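Local coordinates for protein rRNA adenine N-6-methyltransferase (Saccharopolyspora erythraea, PDB 6NVM) that dimethylates the N6 amino group of one adenosine in 23S rRNA with S-adenosyl-L-methionine as methyl donor, lowering ribosomal affinity for macrolide, lincosamide and streptogramin B antibiotics, at residues 279-282 with 283-286; 59-62 with 63-67. One frame throughout, in Å; residues are numbered along the deposited sequence. Where two conformers were deposited one is given.

Contact 1: 279-282 with 283-286; sequences YVRP and EQWL
Q284 reaches back past the start of its helix and takes the backbone N-H of R281 on a lone pair of its amide oxygen, with R281 N to Q284 OE1 2.9 Å and a nearly straight N-H...O angle of 172°. A water donates to both Q284 OE1 and Y279 O, so two donors hold the amide in place. On the main chain, R281 O accepts from W285 N at 3.0 Å and P282 O from L286 N, the bonds that open the first turn of helix 282-292. R281 is the N-cap, and P282, with no N-H to offer, suits the first turn, where amides lack acceptors within the helix. Charge adds a salt bridge between R281 NE and E283 OE2 (3.2 Å); E283 bends at chi2 (-91°), which turns its carboxylate back to the edge of the guanidinium. The Q284 amide stacks on a face of that guanidinium, planes 8° apart, with OE1 offset toward the rim. The apolar side belongs to V280, whose CG1 lies over the face of the five-membered ring of W285, 3.6 Å from its centroid, a CH-pi contact. A second water bridges V280 O and W285 NE1, accepting from the indole, while the W285 side chain also touches Y234, M237 and C241 of helix 228-243.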
loop_
_atom_site.group_PDB
_atom_site.type_symbol
_atom_site.label_atom_id
_atom_site.label_comp_id
_atom_site.label_asym_id
_atom_site.label_seq_id
_atom_site.Cartn_x
_atom_site.Cartn_y
_atom_site.Cartn_z
ATOM N N TYR A 279 -15.006 -7.462 -8.362
ATOM C CA TYR A 279 -15.667 -7.717 -7.086
ATOM C C TYR A 279 -15.339 -9.089 -6.506
ATOM O O TYR A 279 -15.832 -9.421 -5.424
ATOM C CB TYR A 279 -17.185 -7.556 -7.234
ATOM C CG TYR A 279 -17.617 -6.107 -7.204
ATOM C CD1 TYR A 279 -17.590 -5.330 -8.356
ATOM C CD2 TYR A 279 -18.028 -5.509 -6.019
ATOM C CE1 TYR A 279 -17.970 -4.001 -8.331
ATOM C CE2 TYR A 279 -18.411 -4.178 -5.983
ATOM C CZ TYR A 279 -18.379 -3.429 -7.142
ATOM O OH TYR A 279 -18.759 -2.104 -7.108
ATOM N N VAL A 280 -14.502 -9.877 -7.178
ATOM C CA VAL A 280 -13.968 -11.092 -6.571
ATOM C C VAL A 280 -12.981 -10.707 -5.477
ATOM O O VAL A 280 -12.115 -9.848 -5.678
ATOM C CB VAL A 280 -13.300 -11.973 -7.638
ATOM C CG1 VAL A 280 -12.777 -13.271 -7.019
ATOM C CG2 VAL A 280 -14.270 -12.262 -8.774
ATOM N N ARG A 281 -13.100 -11.347 -4.314
ATOM C CA ARG A 281 -12.252 -11.010 -3.185
ATOM C C ARG A 281 -10.909 -11.733 -3.264
ATOM O O ARG A 281 -10.788 -12.785 -3.894
ATOM C CB ARG A 281 -12.953 -11.365 -1.874
ATOM C CG ARG A 281 -14.208 -10.543 -1.602
ATOM C CD ARG A 281 -14.775 -10.812 -0.213
ATOM N NE ARG A 281 -15.494 -12.085 -0.141
ATOM C CZ ARG A 281 -16.801 -12.227 -0.358
ATOM N NH1 ARG A 281 -17.554 -11.176 -0.661
ATOM N NH2 ARG A 281 -17.364 -13.427 -0.269
ATOM N N PRO A 282 -9.876 -11.180 -2.621
ATOM C CA PRO A 282 -8.568 -11.861 -2.632
ATOM C C PRO A 282 -8.621 -13.287 -2.114
ATOM O O PRO A 282 -7.947 -14.166 -2.664
ATOM C CB PRO A 282 -7.709 -10.956 -1.739
ATOM C CG PRO A 282 -8.313 -9.613 -1.894
ATOM C CD PRO A 282 -9.791 -9.840 -2.015
ATOM N N GLU A 283 -9.396 -13.550 -1.061
ATOM C CA GLU A 283 -9.472 -14.915 -0.559
ATOM C C GLU A 283 -10.108 -15.842 -1.588
ATOM O O GLU A 283 -9.783 -17.030 -1.636
ATOM C CB GLU A 283 -10.240 -14.959 0.764
ATOM C CG GLU A 283 -11.633 -14.350 0.717
ATOM C CD GLU A 283 -11.645 -12.873 1.077
ATOM O OE1 GLU A 283 -10.579 -12.213 0.990
ATOM O OE2 GLU A 283 -12.731 -12.375 1.453
ATOM N N GLN A 284 -11.001 -15.311 -2.424
ATOM C CA GLN A 284 -11.591 -16.110 -3.495
ATOM C C GLN A 284 -10.585 -16.367 -4.614
ATOM O O GLN A 284 -10.530 -17.472 -5.161
ATOM C CB GLN A 284 -12.843 -15.416 -4.024
ATOM C CG GLN A 284 -13.964 -15.398 -2.995
ATOM C CD GLN A 284 -15.167 -14.602 -3.436
ATOM O OE1 GLN A 284 -15.055 -13.429 -3.777
ATOM N NE2 GLN A 284 -16.333 -15.240 -3.431
ATOM N N TRP A 285 -9.772 -15.364 -4.960
ATOM C CA TRP A 285 -8.737 -15.570 -5.967
ATOM C C TRP A 285 -7.767 -16.670 -5.549
ATOM O O TRP A 285 -7.351 -17.490 -6.377
ATOM C CB TRP A 285 -7.977 -14.269 -6.214
ATOM C CG TRP A 285 -8.723 -13.235 -7.007
ATOM C CD1 TRP A 285 -9.175 -12.030 -6.558
ATOM C CD2 TRP A 285 -9.079 -13.305 -8.394
ATOM N NE1 TRP A 285 -9.794 -11.347 -7.575
ATOM C CE2 TRP A 285 -9.751 -12.109 -8.713
ATOM C CE3 TRP A 285 -8.902 -14.265 -9.393
ATOM C CZ2 TRP A 285 -10.250 -11.848 -9.988
ATOM C CZ3 TRP A 285 -9.396 -14.001 -10.663
ATOM C CH2 TRP A 285 -10.063 -12.803 -10.945
ATOM N N LEU A 286 -7.384 -16.696 -4.270
ATOM C CA LEU A 286 -6.478 -17.735 -3.785
ATOM C C LEU A 286 -7.113 -19.117 -3.895
ATOM O O LEU A 286 -6.469 -20.079 -4.330
ATOM C CB LEU A 286 -6.086 -17.455 -2.336
ATOM C CG LEU A 286 -5.230 -16.224 -2.067
ATOM C CD1 LEU A 286 -5.103 -16.006 -0.554
ATOM C CD2 LEU A 286 -3.876 -16.401 -2.710
HETATM O O HOH W 1 -17.118 -11.656 -4.502
HETATM O O HOH W 2 -10.832 -8.795 -7.852
#

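Contact 2: 59-62 with 63-67; sequences IARI and AETAE
R61 O is gripped twice by T65, four residues further along the helix: the hydroxyl OG1 donates to it at 2.7 Å and the backbone N at 2.9 Å. The two donors arrive from opposite faces of the carbonyl plane, the hydroxyl well above it, 39° out, and the N-H tilted less. The hydroxyl can fold back in this way because OG1 sits beside T65's own backbone N (chi1 -66°), a rotamer that lets a helical threonine hydroxyl reach the preceding turn. The buried hydroxyl thus has its hydrogen taken up within the helix, which suits threonine to an inward position where T65 also packs on T163 of strand 159-167.

The regular i to i+4 pattern precedes this point, with A63 N bonded to I59 O (3.1 Å) and E64 N to A60 O (3.0 Å). Beyond it the regular bonding weakens: the bond from A66 N to I62 O is weak, with an angle of 129°, and E67 has a positive phi. These residues belong to the C-terminal part of helix 56-65, which packs against the central sheet of the Rossmann-like methyltransferase fold. I62 turns its branched chain to that sheet, touching V138 and V165, and also meets L53, predicted to bind S-adenosyl-L-methionine. A66 is small enough to sit close to the sheet, its methyl touching V138 and T163.

E64 takes the solvent side. Its extended chain runs alongside the preceding turn, with CG 3.3 Å from A60 O, and its OE1 stays 4.9 Å from R61 NH1, opposite charges that probably attract only weakly, too far apart for a salt bridge. Two carbonyls tie this part of the chain to the sheet: T65 O accepts from R217 NH1, and A66 O from T161 OG1.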
loop_
_atom_site.group_PDB
_atom_site.type_symbol
_atom_site.label_atom_id
_atom_site.label_comp_id
_atom_site.label_asym_id
_atom_site.label_seq_id
_atom_site.Cartn_x
_atom_site.Cartn_y
_atom_site.Cartn_z
ATOM N N ILE A 59 -2.511 12.599 13.545
ATOM C CA ILE A 59 -1.064 12.418 13.466
ATOM C C ILE A 59 -0.617 11.293 14.394
ATOM O O ILE A 59 0.176 10.425 14.007
ATOM C CB ILE A 59 -0.361 13.757 13.771
ATOM C CG1 ILE A 59 -0.608 14.723 12.604
ATOM C CG2 ILE A 59 1.141 13.561 14.006
ATOM C CD1 ILE A 59 -0.088 16.131 12.822
ATOM N N ALA A 60 -1.130 11.276 15.625
ATOM C CA ALA A 60 -0.782 10.204 16.555
ATOM C C ALA A 60 -1.265 8.855 16.040
ATOM O O ALA A 60 -0.583 7.835 16.200
ATOM C CB ALA A 60 -1.376 10.494 17.935
ATOM N N ARG A 61 -2.440 8.833 15.407
ATOM C CA ARG A 61 -2.969 7.598 14.838
ATOM C C ARG A 61 -2.048 7.051 13.754
ATOM O O ARG A 61 -1.806 5.840 13.684
ATOM C CB ARG A 61 -4.369 7.864 14.280
ATOM C CG ARG A 61 -5.078 6.653 13.718
ATOM C CD ARG A 61 -5.513 5.722 14.824
ATOM N NE ARG A 61 -6.374 4.657 14.323
ATOM C CZ ARG A 61 -6.763 3.611 15.041
ATOM N NH1 ARG A 61 -6.361 3.480 16.301
ATOM N NH2 ARG A 61 -7.549 2.692 14.499
ATOM N N ILE A 62 -1.517 7.932 12.905
ATOM C CA ILE A 62 -0.575 7.505 11.877
ATOM C C ILE A 62 0.650 6.861 12.513
ATOM O O ILE A 62 1.093 5.780 12.101
ATOM C CB ILE A 62 -0.185 8.699 10.986
ATOM C CG1 ILE A 62 -1.423 9.242 10.266
ATOM C CG2 ILE A 62 0.893 8.293 9.988
ATOM C CD1 ILE A 62 -1.225 10.609 9.647
ATOM N N ALA A 63 1.228 7.524 13.517
ATOM C CA ALA A 63 2.449 7.011 14.127
ATOM C C ALA A 63 2.218 5.644 14.763
ATOM O O ALA A 63 3.058 4.744 14.641
ATOM C CB ALA A 63 2.974 8.008 15.160
ATOM N N GLU A 64 1.080 5.470 15.442
ATOM C CA GLU A 64 0.756 4.175 16.032
ATOM C C GLU A 64 0.470 3.119 14.966
ATOM O O GLU A 64 0.800 1.942 15.154
ATOM C CB GLU A 64 -0.438 4.336 16.977
ATOM C CG GLU A 64 -0.136 5.241 18.174
ATOM C CD GLU A 64 -1.384 5.766 18.866
ATOM O OE1 GLU A 64 -2.471 5.755 18.246
ATOM O OE2 GLU A 64 -1.271 6.198 20.035
ATOM N N THR A 65 -0.115 3.522 13.836
ATOM C CA THR A 65 -0.414 2.579 12.763
ATOM C C THR A 65 0.850 1.991 12.151
ATOM O O THR A 65 0.824 0.872 11.622
ATOM C CB THR A 65 -1.237 3.282 11.675
ATOM O OG1 THR A 65 -2.515 3.643 12.201
ATOM C CG2 THR A 65 -1.431 2.395 10.450
ATOM N N ALA A 66 1.957 2.730 12.185
ATOM C CA ALA A 66 3.150 2.304 11.471
ATOM C C ALA A 66 3.836 1.103 12.111
ATOM O O ALA A 66 4.764 0.557 11.509
ATOM C CB ALA A 66 4.123 3.475 11.365
ATOM N N GLU A 67 3.415 0.695 13.306
ATOM C CA GLU A 67 3.963 -0.478 13.983
ATOM C C GLU A 67 5.481 -0.369 14.112
ATOM O O GLU A 67 6.244 -1.223 13.654
ATOM C CB GLU A 67 3.547 -1.755 13.249
ATOM C CG GLU A 67 2.032 -1.932 13.250
ATOM C CD GLU A 67 1.563 -3.222 12.609
ATOM O OE1 GLU A 67 2.176 -3.662 11.612
ATOM O OE2 GLU A 67 0.562 -3.787 13.113
#

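From the N terminus, contact 2 comes first, within helix 56-65, which follows strand 52-53 and leads towards strand 73-77 of the seven-stranded mixed sheet. The chain then completes that sheet and enters the helical C-terminal part, where contact 1 joins the loop after helix 259-269 to helix 282-292. Each contact joins adjacent segments, so neither closes a long loop, and they run in series without nesting or crossing. The centres of contact 1 and contact 2 lie about 29 Å apart. Their nearest atoms are about 18 Å apart. Contact 2 concerns the C-terminal part of a helix beside the sheet; contact 1 concerns a helix start set against helix 228-243.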